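Local coordinates for lipoteichoic acid primase (Listeria monocytogenes, PDB 4UOP), which belongs to the sulfatase family of metal-dependent proteins and carries a magnesium ion in its extracellular catalytic domain, at residues Q69-N74 and I288-L293; N78-T83 and Q234-P239; S240-T245 and E295-Y300; T305-E310 and T401-T406. One frame throughout, in Å; residues are numbered along the deposited sequence.

Interaction 1: residues Q69-N74 and I288-L293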
loop_
_atom_site.group_PDB
_atom_site.type_symbol
_atom_site.label_atom_id
_atom_site.label_comp_id
_atom_site.label_asym_id
_atom_site.label_seq_id
_atom_site.Cartn_x
_atom_site.Cartn_y
_atom_site.Cartn_z
ATOM N N GLN B 69 7.668 -16.767 -11.540
ATOM C CA GLN B 69 8.681 -16.670 -10.480
ATOM C C GLN B 69 9.710 -17.768 -10.667
ATOM O O GLN B 69 9.382 -18.894 -11.050
ATOM C CB GLN B 69 8.061 -16.726 -9.080
ATOM C CG GLN B 69 7.258 -17.983 -8.776
ATOM C CD GLN B 69 6.380 -17.792 -7.560
ATOM O OE1 GLN B 69 5.342 -17.143 -7.645
ATOM N NE2 GLN B 69 6.800 -18.342 -6.412
ATOM N N ARG B 70 10.960 -17.441 -10.377
ATOM C CA ARG B 70 12.069 -18.326 -10.705
ATOM C C ARG B 70 11.974 -19.702 -10.061
ATOM O O ARG B 70 12.350 -20.690 -10.696
ATOM C CB ARG B 70 13.414 -17.676 -10.367
ATOM C CG ARG B 70 14.619 -18.421 -10.924
ATOM C CD ARG B 70 14.471 -18.701 -12.404
ATOM N NE ARG B 70 15.699 -19.156 -13.054
ATOM C CZ ARG B 70 15.746 -19.826 -14.211
ATOM N NH1 ARG B 70 14.623 -20.196 -14.840
ATOM N NH2 ARG B 70 16.925 -20.150 -14.737
ATOM N N ASN B 71 11.487 -19.784 -8.822
ATOM C CA ASN B 71 11.401 -21.089 -8.139
ATOM C C ASN B 71 10.239 -21.966 -8.622
ATOM O O ASN B 71 10.079 -23.114 -8.172
ATOM C CB ASN B 71 11.428 -20.946 -6.614
ATOM C CG ASN B 71 10.229 -20.224 -6.035
ATOM O OD1 ASN B 71 9.201 -20.032 -6.679
ATOM N ND2 ASN B 71 10.354 -19.840 -4.779
ATOM N N LEU B 72 9.442 -21.448 -9.549
ATOM C CA LEU B 72 8.457 -22.277 -10.260
ATOM C C LEU B 72 8.663 -22.229 -11.773
ATOM O O LEU B 72 7.711 -22.216 -12.540
ATOM C CB LEU B 72 7.040 -21.846 -9.872
ATOM C CG LEU B 72 6.699 -22.008 -8.385
ATOM C CD1 LEU B 72 5.358 -21.367 -8.076
ATOM C CD2 LEU B 72 6.678 -23.478 -7.973
ATOM N N THR B 73 9.913 -22.153 -12.196
ATOM C CA THR B 73 10.282 -22.333 -13.581
ATOM C C THR B 73 11.299 -23.452 -13.633
ATOM O O THR B 73 11.862 -23.833 -12.607
ATOM C CB THR B 73 10.886 -21.066 -14.209
ATOM O OG1 THR B 73 12.118 -20.754 -13.555
ATOM C CG2 THR B 73 9.921 -19.892 -14.110
ATOM N N ASN B 74 11.526 -23.996 -14.827
ATOM C CA ASN B 74 12.415 -25.148 -14.995
ATOM C C ASN B 74 12.019 -26.300 -14.070
ATOM O O ASN B 74 12.860 -26.935 -13.423
ATOM C CB ASN B 74 13.887 -24.736 -14.809
ATOM C CG ASN B 74 14.826 -25.509 -15.728
ATOM O OD1 ASN B 74 14.573 -26.668 -16.057
ATOM N ND2 ASN B 74 15.907 -24.862 -16.165
ATOM N N ILE B 288 2.954 -17.053 -5.999
ATOM C CA ILE B 288 2.775 -18.194 -5.095
ATOM C C ILE B 288 3.716 -18.033 -3.903
ATOM O O ILE B 288 4.942 -17.952 -4.062
ATOM C CB ILE B 288 3.077 -19.519 -5.820
ATOM C CG1 ILE B 288 2.249 -19.658 -7.118
ATOM C CG2 ILE B 288 2.888 -20.696 -4.870
ATOM C CD1 ILE B 288 0.735 -19.732 -6.943
ATOM N N LYS B 289 3.145 -17.952 -2.707
ATOM C CA LYS B 289 3.946 -17.963 -1.488
ATOM C C LYS B 289 4.280 -19.418 -1.188
ATOM O O LYS B 289 3.423 -20.170 -0.691
ATOM C CB LYS B 289 3.190 -17.318 -0.335
ATOM C CG LYS B 289 2.861 -15.863 -0.579
ATOM C CD LYS B 289 2.981 -15.047 0.696
ATOM C CE LYS B 289 2.790 -13.563 0.426
ATOM N NZ LYS B 289 1.370 -13.223 0.139
ATOM N N THR B 290 5.500 -19.828 -1.522
ATOM C CA THR B 290 5.818 -21.251 -1.565
ATOM C C THR B 290 5.864 -21.866 -0.167
ATOM O O THR B 290 5.588 -23.053 -0.022
ATOM C CB THR B 290 7.131 -21.550 -2.311
ATOM O OG1 THR B 290 8.191 -20.748 -1.764
ATOM C CG2 THR B 290 6.977 -21.254 -3.801
ATOM N N ASP B 291 6.204 -21.074 0.848
ATOM C CA ASP B 291 6.219 -21.583 2.223
ATOM C C ASP B 291 4.804 -21.826 2.769
ATOM O O ASP B 291 4.652 -22.545 3.752
ATOM C CB ASP B 291 7.068 -20.694 3.165
ATOM C CG ASP B 291 6.527 -19.285 3.322
ATOM O OD1 ASP B 291 5.294 -19.081 3.172
ATOM O OD2 ASP B 291 7.364 -18.368 3.588
ATOM N N GLN B 292 3.789 -21.254 2.114
ATOM C CA GLN B 292 2.389 -21.462 2.473
ATOM C C GLN B 292 1.696 -22.576 1.684
ATOM O O GLN B 292 0.503 -22.809 1.874
ATOM C CB GLN B 292 1.589 -20.176 2.296
ATOM C CG GLN B 292 2.046 -19.053 3.215
ATOM C CD GLN B 292 0.992 -17.988 3.470
ATOM O OE1 GLN B 292 -0.197 -18.287 3.610
ATOM N NE2 GLN B 292 1.435 -16.751 3.617
ATOM N N LEU B 293 2.419 -23.261 0.803
ATOM C CA LEU B 293 1.823 -24.369 0.049
ATOM C C LEU B 293 1.468 -25.519 0.988
ATOM O O LEU B 293 2.127 -25.710 2.010
ATOM C CB LEU B 293 2.786 -24.893 -1.028
ATOM C CG LEU B 293 3.007 -23.995 -2.248
ATOM C CD1 LEU B 293 4.194 -24.488 -3.062
ATOM C CD2 LEU B 293 1.755 -23.943 -3.112
#
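Q69 pairs its side-chain amide with both backbone polar atoms of I288. From CB the chain first turns into the position between its own backbone N and carbonyl carbon (chi1 59°), then runs extended to CD, which lies 3.8 Å from both I288 N and I288 O. At the tip, Q69 OE1 accepts I288 N at 2.9 Å on a lone pair in the carbonyl plane, and it also takes the backbone N of I287. Q69 NE2 spends both N-H groups within its own amide plane: one reaches I288 O at 3.0 Å, nearly straight at 172°, the other N71 OD1 at 2.9 Å. Four hydrogen bonds, two at each end, fix the amide's rotation and assign its two ends. N71 ND2 turns to D313 and D314, and T290 CG2 lies 3.8 Å from N71 ND2. T290 OG1 bonds D314 as well. Beside this pairing, L72 CD1 meets I288 CG1 at 3.7 Å, the two side chains crossing at about a right angle. The two loops follow the neighbouring parallel strands 59-65 and 277-283, which are succeeded by the magnesium ligands E66, D284 and H285; metal ligands at such strand ends are characteristic of the sulfatase fold.

Interaction 2: residues N78-T83 and Q234-P239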
loop_
_atom_site.group_PDB
_atom_site.type_symbol
_atom_site.label_atom_id
_atom_site.label_comp_id
_atom_site.label_asym_id
_atom_site.label_seq_id
_atom_site.Cartn_x
_atom_site.Cartn_y
_atom_site.Cartn_z
ATOM N N ASN B 78 5.933 -34.997 -13.556
ATOM C CA ASN B 78 5.905 -36.335 -14.160
ATOM C C ASN B 78 6.509 -36.338 -15.560
ATOM O O ASN B 78 5.882 -36.783 -16.518
ATOM C CB ASN B 78 4.467 -36.893 -14.204
ATOM C CG ASN B 78 3.883 -37.146 -12.825
ATOM O OD1 ASN B 78 4.604 -37.229 -11.832
ATOM N ND2 ASN B 78 2.560 -37.281 -12.760
ATOM N N GLY B 79 7.715 -35.797 -15.678
ATOM C CA GLY B 79 8.401 -35.701 -16.963
ATOM C C GLY B 79 7.957 -34.575 -17.889
ATOM O O GLY B 79 8.588 -34.358 -18.919
ATOM N N GLN B 80 6.887 -33.856 -17.545
ATOM C CA GLN B 80 6.372 -32.770 -18.395
ATOM C C GLN B 80 6.969 -31.415 -17.968
ATOM O O GLN B 80 6.728 -30.959 -16.846
ATOM C CB GLN B 80 4.848 -32.695 -18.300
ATOM C CG GLN B 80 4.093 -33.990 -18.605
ATOM C CD GLN B 80 2.699 -34.003 -18.002
ATOM O OE1 GLN B 80 1.726 -33.645 -18.660
ATOM N NE2 GLN B 80 2.600 -34.379 -16.727
ATOM N N SER B 81 7.730 -30.775 -18.860
ATOM C CA SER B 81 8.345 -29.480 -18.562
ATOM C C SER B 81 7.288 -28.397 -18.507
ATOM O O SER B 81 6.458 -28.286 -19.408
ATOM C CB SER B 81 9.377 -29.108 -19.622
ATOM O OG SER B 81 10.517 -29.928 -19.504
ATOM N N ILE B 82 7.336 -27.573 -17.471
ATOM C CA ILE B 82 6.379 -26.485 -17.332
ATOM C C ILE B 82 6.785 -25.295 -18.198
ATOM O O ILE B 82 5.932 -24.688 -18.842
ATOM C CB ILE B 82 6.232 -26.056 -15.857
ATOM C CG1 ILE B 82 5.708 -27.230 -15.015
ATOM C CG2 ILE B 82 5.309 -24.848 -15.712
ATOM C CD1 ILE B 82 4.356 -27.766 -15.443
ATOM N N THR B 83 8.078 -24.953 -18.206
ATOM C CA THR B 83 8.566 -23.828 -18.993
ATOM C C THR B 83 9.683 -24.241 -19.948
ATOM O O THR B 83 10.797 -23.734 -19.841
ATOM C CB THR B 83 9.096 -22.678 -18.088
ATOM O OG1 THR B 83 10.173 -23.154 -17.284
ATOM C CG2 THR B 83 8.005 -22.125 -17.185
ATOM N N GLN B 234 -5.186 -26.692 -21.913
ATOM C CA GLN B 234 -4.431 -27.279 -20.799
ATOM C C GLN B 234 -3.670 -28.502 -21.282
ATOM O O GLN B 234 -4.267 -29.492 -21.714
ATOM C CB GLN B 234 -5.359 -27.662 -19.656
ATOM C CG GLN B 234 -6.032 -26.465 -19.005
ATOM C CD GLN B 234 -6.965 -26.856 -17.887
ATOM O OE1 GLN B 234 -6.808 -27.912 -17.271
ATOM N NE2 GLN B 234 -7.943 -26.012 -17.615
ATOM N N GLU B 235 -2.346 -28.438 -21.221
ATOM C CA GLU B 235 -1.517 -29.490 -21.801
ATOM C C GLU B 235 -0.749 -30.318 -20.785
ATOM O O GLU B 235 -0.101 -31.296 -21.157
ATOM C CB GLU B 235 -0.552 -28.884 -22.824
ATOM C CG GLU B 235 -1.246 -28.415 -24.091
ATOM C CD GLU B 235 -0.284 -27.864 -25.128
ATOM O OE1 GLU B 235 0.950 -27.966 -24.943
ATOM O OE2 GLU B 235 -0.776 -27.320 -26.141
ATOM N N ILE B 236 -0.815 -29.943 -19.516
ATOM C CA ILE B 236 -0.165 -30.710 -18.463
ATOM C C ILE B 236 -1.178 -31.670 -17.841
ATOM O O ILE B 236 -2.236 -31.247 -17.382
ATOM C CB ILE B 236 0.409 -29.773 -17.376
ATOM C CG1 ILE B 236 1.347 -28.731 -18.003
ATOM C CG2 ILE B 236 1.135 -30.561 -16.294
ATOM C CD1 ILE B 236 2.498 -29.307 -18.799
ATOM N N ASP B 237 -0.868 -32.961 -17.859
ATOM C CA ASP B 237 -1.661 -33.943 -17.120
ATOM C C ASP B 237 -1.212 -33.883 -15.654
ATOM O O ASP B 237 -0.111 -34.314 -15.319
ATOM C CB ASP B 237 -1.477 -35.350 -17.703
ATOM C CG ASP B 237 -2.217 -36.424 -16.905
ATOM O OD1 ASP B 237 -3.346 -36.160 -16.424
ATOM O OD2 ASP B 237 -1.663 -37.539 -16.760
ATOM N N LEU B 238 -2.065 -33.328 -14.801
ATOM C CA LEU B 238 -1.682 -33.011 -13.425
ATOM C C LEU B 238 -1.887 -34.215 -12.505
ATOM O O LEU B 238 -2.906 -34.894 -12.620
ATOM C CB LEU B 238 -2.525 -31.860 -12.890
ATOM C CG LEU B 238 -2.267 -30.458 -13.443
ATOM C CD1 LEU B 238 -3.320 -29.504 -12.924
ATOM C CD2 LEU B 238 -0.889 -29.972 -13.052
ATOM N N PRO B 239 -0.945 -34.460 -11.586
ATOM C CA PRO B 239 -1.211 -35.459 -10.526
ATOM C C PRO B 239 -2.298 -34.992 -9.557
ATOM O O PRO B 239 -2.598 -33.797 -9.495
ATOM C CB PRO B 239 0.128 -35.609 -9.824
ATOM C CG PRO B 239 0.930 -34.404 -10.187
ATOM C CD PRO B 239 0.422 -33.908 -11.506
#
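Q80 OE1 accepts the backbone N of D237 at 2.8 Å, the shortest polar bond of the contact. The donor sits on a lone pair in the plane of the Q80 carbonyl, although the N-H is bent to 155°. At the other end of the same amide, Q80 NE2 gives a nearly linear bond to D237 O at 3.1 Å. Here D237 O lies in the amide plane of Q80, while NE2 stands tilted 24° from the carbonyl plane of D237. Both polar backbone atoms of D237 are therefore held by one side chain, and NE2 has a further acceptor in I77 O, which adds to the control of the amide's rotation. CG of Q80 sits beside the backbone N, anti to the carbonyl carbon (chi1 -54°), and the chain then runs extended. Q80 OE1 also closes to 3.5 Å on I236 CA, so the amide end rests against the backbone just before D237. Q80 opens the second strand of a small antiparallel hairpin, 76-77 with 80-81. Its turn residues N78 and G79 both have positive phi, with angles consistent with a type I' turn. From that turn N78 ND2 lies over one face of the P239 ring, 4.2 Å from P239 CB and equally far from CG and CD. On the buried side, I82 CD1 meets I236 CG1 at 4.1 Å, the two isoleucines crossing at about a right angle. I82 also packs on V75 and I77, and the backbone N of I236 bonds E252 of helix 246-271.

Interaction 3: residues S240-T245 and E295-Y300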
loop_
_atom_site.group_PDB
_atom_site.type_symbol
_atom_site.label_atom_id
_atom_site.label_comp_id
_atom_site.label_asym_id
_atom_site.label_seq_id
_atom_site.Cartn_x
_atom_site.Cartn_y
_atom_site.Cartn_z
ATOM N N SER B 240 -2.884 -35.919 -8.801
ATOM C CA SER B 240 -4.073 -35.597 -8.003
ATOM C C SER B 240 -3.805 -34.596 -6.884
ATOM O O SER B 240 -4.727 -33.912 -6.428
ATOM C CB SER B 240 -4.695 -36.876 -7.419
ATOM O OG SER B 240 -3.870 -37.408 -6.395
ATOM N N ASP B 241 -2.559 -34.497 -6.433
ATOM C CA ASP B 241 -2.247 -33.486 -5.439
ATOM C C ASP B 241 -2.081 -32.076 -6.034
ATOM O O ASP B 241 -1.880 -31.133 -5.281
ATOM C CB ASP B 241 -1.067 -33.888 -4.562
ATOM C CG ASP B 241 0.250 -33.964 -5.292
ATOM O OD1 ASP B 241 0.355 -33.608 -6.482
ATOM O OD2 ASP B 241 1.207 -34.432 -4.649
ATOM N N LEU B 242 -2.212 -31.951 -7.356
ATOM C CA LEU B 242 -2.285 -30.644 -8.024
ATOM C C LEU B 242 -3.594 -30.335 -8.748
ATOM O O LEU B 242 -3.948 -29.169 -8.923
ATOM C CB LEU B 242 -1.183 -30.538 -9.043
ATOM C CG LEU B 242 0.203 -30.370 -8.443
ATOM C CD1 LEU B 242 1.261 -30.526 -9.511
ATOM C CD2 LEU B 242 0.324 -29.026 -7.749
ATOM N N LYS B 243 -4.349 -31.357 -9.130
ATOM C CA LYS B 243 -5.464 -31.148 -10.025
ATOM C C LYS B 243 -6.487 -30.328 -9.254
ATOM O O LYS B 243 -6.707 -30.570 -8.071
ATOM C CB LYS B 243 -6.063 -32.480 -10.508
ATOM C CG LYS B 243 -6.930 -32.355 -11.761
ATOM C CD LYS B 243 -7.532 -33.683 -12.174
ATOM C CE LYS B 243 -6.574 -34.502 -13.019
ATOM N NZ LYS B 243 -6.713 -34.224 -14.473
ATOM N N ASP B 244 -7.071 -29.335 -9.925
ATOM C CA ASP B 244 -8.080 -28.421 -9.354
ATOM C C ASP B 244 -7.642 -27.688 -8.061
ATOM O O ASP B 244 -8.450 -27.392 -7.167
ATOM C CB ASP B 244 -9.398 -29.180 -9.185
ATOM C CG ASP B 244 -9.978 -29.667 -10.524
ATOM O OD1 ASP B 244 -9.351 -29.438 -11.584
ATOM O OD2 ASP B 244 -11.071 -30.283 -10.525
ATOM N N THR B 245 -6.350 -27.367 -8.006
ATOM C CA THR B 245 -5.747 -26.575 -6.922
ATOM C C THR B 245 -5.163 -25.310 -7.538
ATOM O O THR B 245 -4.916 -25.292 -8.732
ATOM C CB THR B 245 -4.581 -27.306 -6.200
ATOM O OG1 THR B 245 -3.447 -27.475 -7.073
ATOM C CG2 THR B 245 -5.024 -28.680 -5.655
ATOM N N GLU B 295 1.880 -29.120 2.340
ATOM C CA GLU B 295 3.149 -29.818 2.459
ATOM C C GLU B 295 3.469 -30.711 1.271
ATOM O O GLU B 295 4.614 -30.749 0.817
ATOM C CB GLU B 295 3.211 -30.621 3.771
ATOM C CG GLU B 295 3.647 -29.785 4.964
ATOM C CD GLU B 295 5.056 -29.225 4.811
ATOM O OE1 GLU B 295 5.904 -29.884 4.166
ATOM O OE2 GLU B 295 5.317 -28.127 5.342
ATOM N N GLU B 296 2.474 -31.425 0.755
ATOM C CA GLU B 296 2.749 -32.355 -0.339
ATOM C C GLU B 296 2.961 -31.660 -1.696
ATOM O O GLU B 296 3.451 -32.297 -2.632
ATOM C CB GLU B 296 1.675 -33.445 -0.435
ATOM C CG GLU B 296 0.386 -33.052 -1.144
ATOM C CD GLU B 296 -0.550 -32.222 -0.291
ATOM O OE1 GLU B 296 -0.243 -31.983 0.896
ATOM O OE2 GLU B 296 -1.613 -31.827 -0.809
ATOM N N GLN B 297 2.596 -30.378 -1.795
ATOM C CA GLN B 297 2.875 -29.592 -3.013
ATOM C C GLN B 297 4.264 -28.970 -2.987
ATOM O O GLN B 297 4.786 -28.585 -4.039
ATOM C CB GLN B 297 1.839 -28.489 -3.198
ATOM C CG GLN B 297 0.467 -28.997 -3.569
ATOM C CD GLN B 297 -0.468 -27.900 -4.004
ATOM O OE1 GLN B 297 -0.218 -26.715 -3.785
ATOM N NE2 GLN B 297 -1.550 -28.290 -4.658
ATOM N N LYS B 298 4.885 -28.886 -1.814
ATOM C CA LYS B 298 6.208 -28.250 -1.721
ATOM C C LYS B 298 7.286 -28.973 -2.534
ATOM O O LYS B 298 8.232 -28.338 -2.994
ATOM C CB LYS B 298 6.643 -28.085 -0.264
ATOM C CG LYS B 298 5.869 -26.996 0.442
ATOM C CD LYS B 298 6.401 -26.725 1.835
ATOM C CE LYS B 298 5.458 -25.793 2.574
ATOM N NZ LYS B 298 5.985 -25.432 3.916
ATOM N N LYS B 299 7.128 -30.277 -2.772
ATOM C CA LYS B 299 8.099 -31.004 -3.617
ATOM C C LYS B 299 8.176 -30.519 -5.080
ATOM O O LYS B 299 9.105 -30.892 -5.806
ATOM C CB LYS B 299 7.817 -32.502 -3.616
ATOM C CG LYS B 299 6.556 -32.901 -4.360
ATOM C CD LYS B 299 6.454 -34.419 -4.491
ATOM C CE LYS B 299 5.124 -34.836 -5.081
ATOM N NZ LYS B 299 3.991 -34.636 -4.131
ATOM N N TYR B 300 7.195 -29.723 -5.513
ATOM C CA TYR B 300 7.171 -29.191 -6.867
ATOM C C TYR B 300 8.007 -27.932 -7.049
ATOM O O TYR B 300 8.301 -27.549 -8.186
ATOM C CB TYR B 300 5.734 -28.935 -7.305
ATOM C CG TYR B 300 4.928 -30.213 -7.367
ATOM C CD1 TYR B 300 5.265 -31.222 -8.265
ATOM C CD2 TYR B 300 3.850 -30.421 -6.520
ATOM C CE1 TYR B 300 4.542 -32.405 -8.322
ATOM C CE2 TYR B 300 3.127 -31.597 -6.570
ATOM C CZ TYR B 300 3.481 -32.579 -7.476
ATOM O OH TYR B 300 2.770 -33.754 -7.543
HETATM O O HOH W 1 -2.963 -30.682 -2.745
#
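The ring of Y300 is clasped between two side chains: L242 CD1 covers one face, 3.7 Å from the ring centroid and 16° off the normal, a CH-pi contact, while K299 CG lies over the centre of the opposite face. At the edge, in the ring plane, comes the carboxylate of D241, turned 89° against the ring. Y300 OH donates to D241 OD1 at 2.6 Å, using the syn lone pair of that oxygen. The other oxygen, D241 OD2, forms a salt bridge with K299 NZ at 2.8 Å, met almost along its C-O axis. K299 reaches it by a bend at its last torsion (chi4 -71°), and its NZ also bonds E296 O, so the ammonium is gripped from two sides of the contact. That pairing would be expected to offset the like charge of E296, whose OE2 is 5.4 Å from D241 OD2. The backbone of D241 takes part too: its O accepts Q297 NE2 at 2.9 Å, close to linear and in both the carbonyl and amide planes. Water 1 donates to the same D241 O and to E296 OE2. Q297 NE2 also makes a weak bond to T245 OG1 at 3.2 Å. T245 closes a type II turn from L242 and donates OG1 to L242 O, while the same OG1 accepts G248 N and so caps helix 246-271. L242 packs on L247 and F251 of that helix, Q297 on L247, Y300 on F251, and both L242 and Y300 reach I77 of strand 76-77.

Interaction 4: residues T305-E310 and T401-T406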
loop_
_atom_site.group_PDB
_atom_site.type_symbol
_atom_site.label_atom_id
_atom_site.label_comp_id
_atom_site.label_asym_id
_atom_site.label_seq_id
_atom_site.Cartn_x
_atom_site.Cartn_y
_atom_site.Cartn_z
ATOM N N THR B 305 18.338 -23.582 -7.246
ATOM C CA THR B 305 19.051 -22.332 -6.910
ATOM C C THR B 305 18.366 -21.623 -5.755
ATOM O O THR B 305 18.376 -20.396 -5.657
ATOM C CB THR B 305 19.197 -21.417 -8.145
ATOM O OG1 THR B 305 17.911 -21.164 -8.743
ATOM C CG2 THR B 305 20.117 -22.060 -9.169
ATOM N N GLN B 306 17.807 -22.421 -4.846
ATOM C CA GLN B 306 17.066 -21.934 -3.704
ATOM C C GLN B 306 17.886 -20.969 -2.873
ATOM O O GLN B 306 19.070 -21.209 -2.598
ATOM C CB GLN B 306 16.640 -23.118 -2.825
ATOM C CG GLN B 306 15.935 -22.759 -1.534
ATOM C CD GLN B 306 15.534 -23.991 -0.716
ATOM O OE1 GLN B 306 16.047 -25.085 -0.933
ATOM N NE2 GLN B 306 14.622 -23.811 0.216
ATOM N N LEU B 307 17.237 -19.892 -2.457
ATOM C CA LEU B 307 17.751 -19.049 -1.401
ATOM C C LEU B 307 17.014 -19.439 -0.116
ATOM O O LEU B 307 15.774 -19.405 -0.044
ATOM C CB LEU B 307 17.522 -17.578 -1.729
ATOM C CG LEU B 307 17.897 -17.105 -3.133
ATOM C CD1 LEU B 307 17.660 -15.610 -3.249
ATOM C CD2 LEU B 307 19.321 -17.470 -3.527
ATOM N N LYS B 308 17.767 -19.822 0.903
ATOM C CA LYS B 308 17.167 -20.241 2.160
ATOM C C LYS B 308 16.942 -19.027 3.042
ATOM O O LYS B 308 17.434 -18.958 4.172
ATOM C CB LYS B 308 18.033 -21.304 2.852
ATOM C CG LYS B 308 18.086 -22.611 2.085
ATOM C CD LYS B 308 18.842 -23.685 2.857
ATOM C CE LYS B 308 19.288 -24.826 1.954
ATOM N NZ LYS B 308 20.052 -25.860 2.711
ATOM N N ALA B 309 16.182 -18.076 2.505
ATOM C CA ALA B 309 15.779 -16.894 3.220
ATOM C C ALA B 309 14.481 -16.456 2.581
ATOM O O ALA B 309 14.341 -16.542 1.362
ATOM C CB ALA B 309 16.834 -15.809 3.088
ATOM N N GLU B 310 13.516 -16.032 3.384
ATOM C CA GLU B 310 12.270 -15.515 2.836
ATOM C C GLU B 310 12.082 -14.063 3.270
ATOM O O GLU B 310 12.470 -13.685 4.372
ATOM C CB GLU B 310 11.059 -16.403 3.189
ATOM C CG GLU B 310 11.064 -17.790 2.526
ATOM C CD GLU B 310 10.563 -17.868 1.060
ATOM O OE1 GLU B 310 10.573 -16.864 0.269
ATOM O OE2 GLU B 310 10.153 -19.005 0.678
ATOM N N THR B 401 20.466 -12.610 6.744
ATOM C CA THR B 401 20.410 -14.042 6.546
ATOM C C THR B 401 21.101 -14.377 5.245
ATOM O O THR B 401 20.694 -13.895 4.183
ATOM C CB THR B 401 18.948 -14.522 6.506
ATOM O OG1 THR B 401 18.282 -14.121 7.710
ATOM C CG2 THR B 401 18.869 -16.035 6.388
ATOM N N ASN B 402 22.170 -15.162 5.339
ATOM C CA ASN B 402 22.843 -15.690 4.168
ATOM C C ASN B 402 21.911 -16.604 3.393
ATOM O O ASN B 402 21.030 -17.223 3.963
ATOM C CB ASN B 402 24.082 -16.489 4.564
ATOM C CG ASN B 402 25.169 -15.628 5.171
ATOM O OD1 ASN B 402 25.499 -14.576 4.645
ATOM N ND2 ASN B 402 25.722 -16.071 6.293
ATOM N N TYR B 403 22.153 -16.723 2.098
ATOM C CA TYR B 403 21.295 -17.551 1.259
ATOM C C TYR B 403 21.433 -19.054 1.482
ATOM O O TYR B 403 20.588 -19.819 1.021
ATOM C CB TYR B 403 21.482 -17.200 -0.212
ATOM C CG TYR B 403 21.020 -15.810 -0.572
ATOM C CD1 TYR B 403 20.012 -15.155 0.143
ATOM C CD2 TYR B 403 21.562 -15.161 -1.661
ATOM C CE1 TYR B 403 19.591 -13.882 -0.209
ATOM C CE2 TYR B 403 21.147 -13.895 -2.026
ATOM C CZ TYR B 403 20.165 -13.259 -1.305
ATOM O OH TYR B 403 19.772 -11.998 -1.692
ATOM N N ASP B 404 22.478 -19.485 2.194
ATOM C CA ASP B 404 22.525 -20.862 2.696
ATOM C C ASP B 404 21.726 -21.079 3.986
ATOM O O ASP B 404 21.696 -22.198 4.516
ATOM C CB ASP B 404 23.983 -21.344 2.873
ATOM C CG ASP B 404 24.761 -20.574 3.968
ATOM O OD1 ASP B 404 24.180 -19.716 4.666
ATOM O OD2 ASP B 404 25.974 -20.855 4.126
ATOM N N GLY B 405 21.072 -20.031 4.490
ATOM C CA GLY B 405 20.226 -20.121 5.673
ATOM C C GLY B 405 20.872 -19.688 6.982
ATOM O O GLY B 405 20.178 -19.504 7.993
ATOM N N THR B 406 22.188 -19.512 6.978
ATOM C CA THR B 406 22.903 -19.140 8.200
ATOM C C THR B 406 22.771 -17.652 8.480
ATOM O O THR B 406 22.548 -16.841 7.571
ATOM C CB THR B 406 24.393 -19.509 8.126
ATOM O OG1 THR B 406 25.029 -18.795 7.059
ATOM C CG2 THR B 406 24.558 -21.003 7.906
HETATM O O HOH W 2 22.263 -24.676 2.938
#
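L307 and Y403 bring their CA atoms to 4.7 Å, and K308 stands equally close to G405. A single backbone bond joins the segments, K308 N to Y403 O at 2.8 Å and 168°, reinforced by a CA-H...O contact of 3.4 Å from G405 CA to K308 O. Between these two links K308 is the centre of an inverse gamma turn, which accounts for the sharp bend in 305-310. Segment 401-406 is a tight hairpin end: N402 to G405 form a type I turn whose last residue, G405, has positive phi, and N402 N bonds T406 O, the pattern of a type I turn with a G1 bulge joining strands 399-402 and 407-408. D404 OD1 stiffens it by accepting T406 N, an Asx turn, as well as T406 OG1; N402 ND2 donates to that same hydroxyl. Among the side chains, L307 and Y403 lie side by side and point the same way. L307 CD1 stands over the middle of the Y403 ring, 3.9 Å from the centroid and 8° off the normal, while L307 CD2 approaches Y403 CD2 at 3.7 Å. A309 CB sits at the ring edge and meets T401 CG2 at 3.9 Å. K308 runs extended along the turn, passing D404 O with its CD at 3.6 Å; a water lies between K308 NZ and D404 O, though its distance to NZ is too short to be sure of. Y403 also packs on A312, Q98 and F100, and its hydroxyl bonds T384 O.

In the fold
The long loop between strand 277-283 and helix 312-315 supplies interactions 1, 3 and 4 in succession; interactions 2 and 3 share the loop leading into helix 246-271. Along the chain, interactions 1 and 3 alternate their segments, interaction 2 falls within the span from 69-74 to 288-293, and interaction 4 opens after interaction 1 closes. Interaction 3 is 12 Å between centres from both 1 and 2, touching through K298 with D291 and Y300 with P239. Interaction 4 touches interaction 1 through E310 and T290, centres 15 Å apart, but lies 28 Å from interaction 2; it ties in the five-stranded antiparallel sheet. All lie on interaction 1's side of the chain's centre, the Q69 side chain about 10 Å from the magnesium ion.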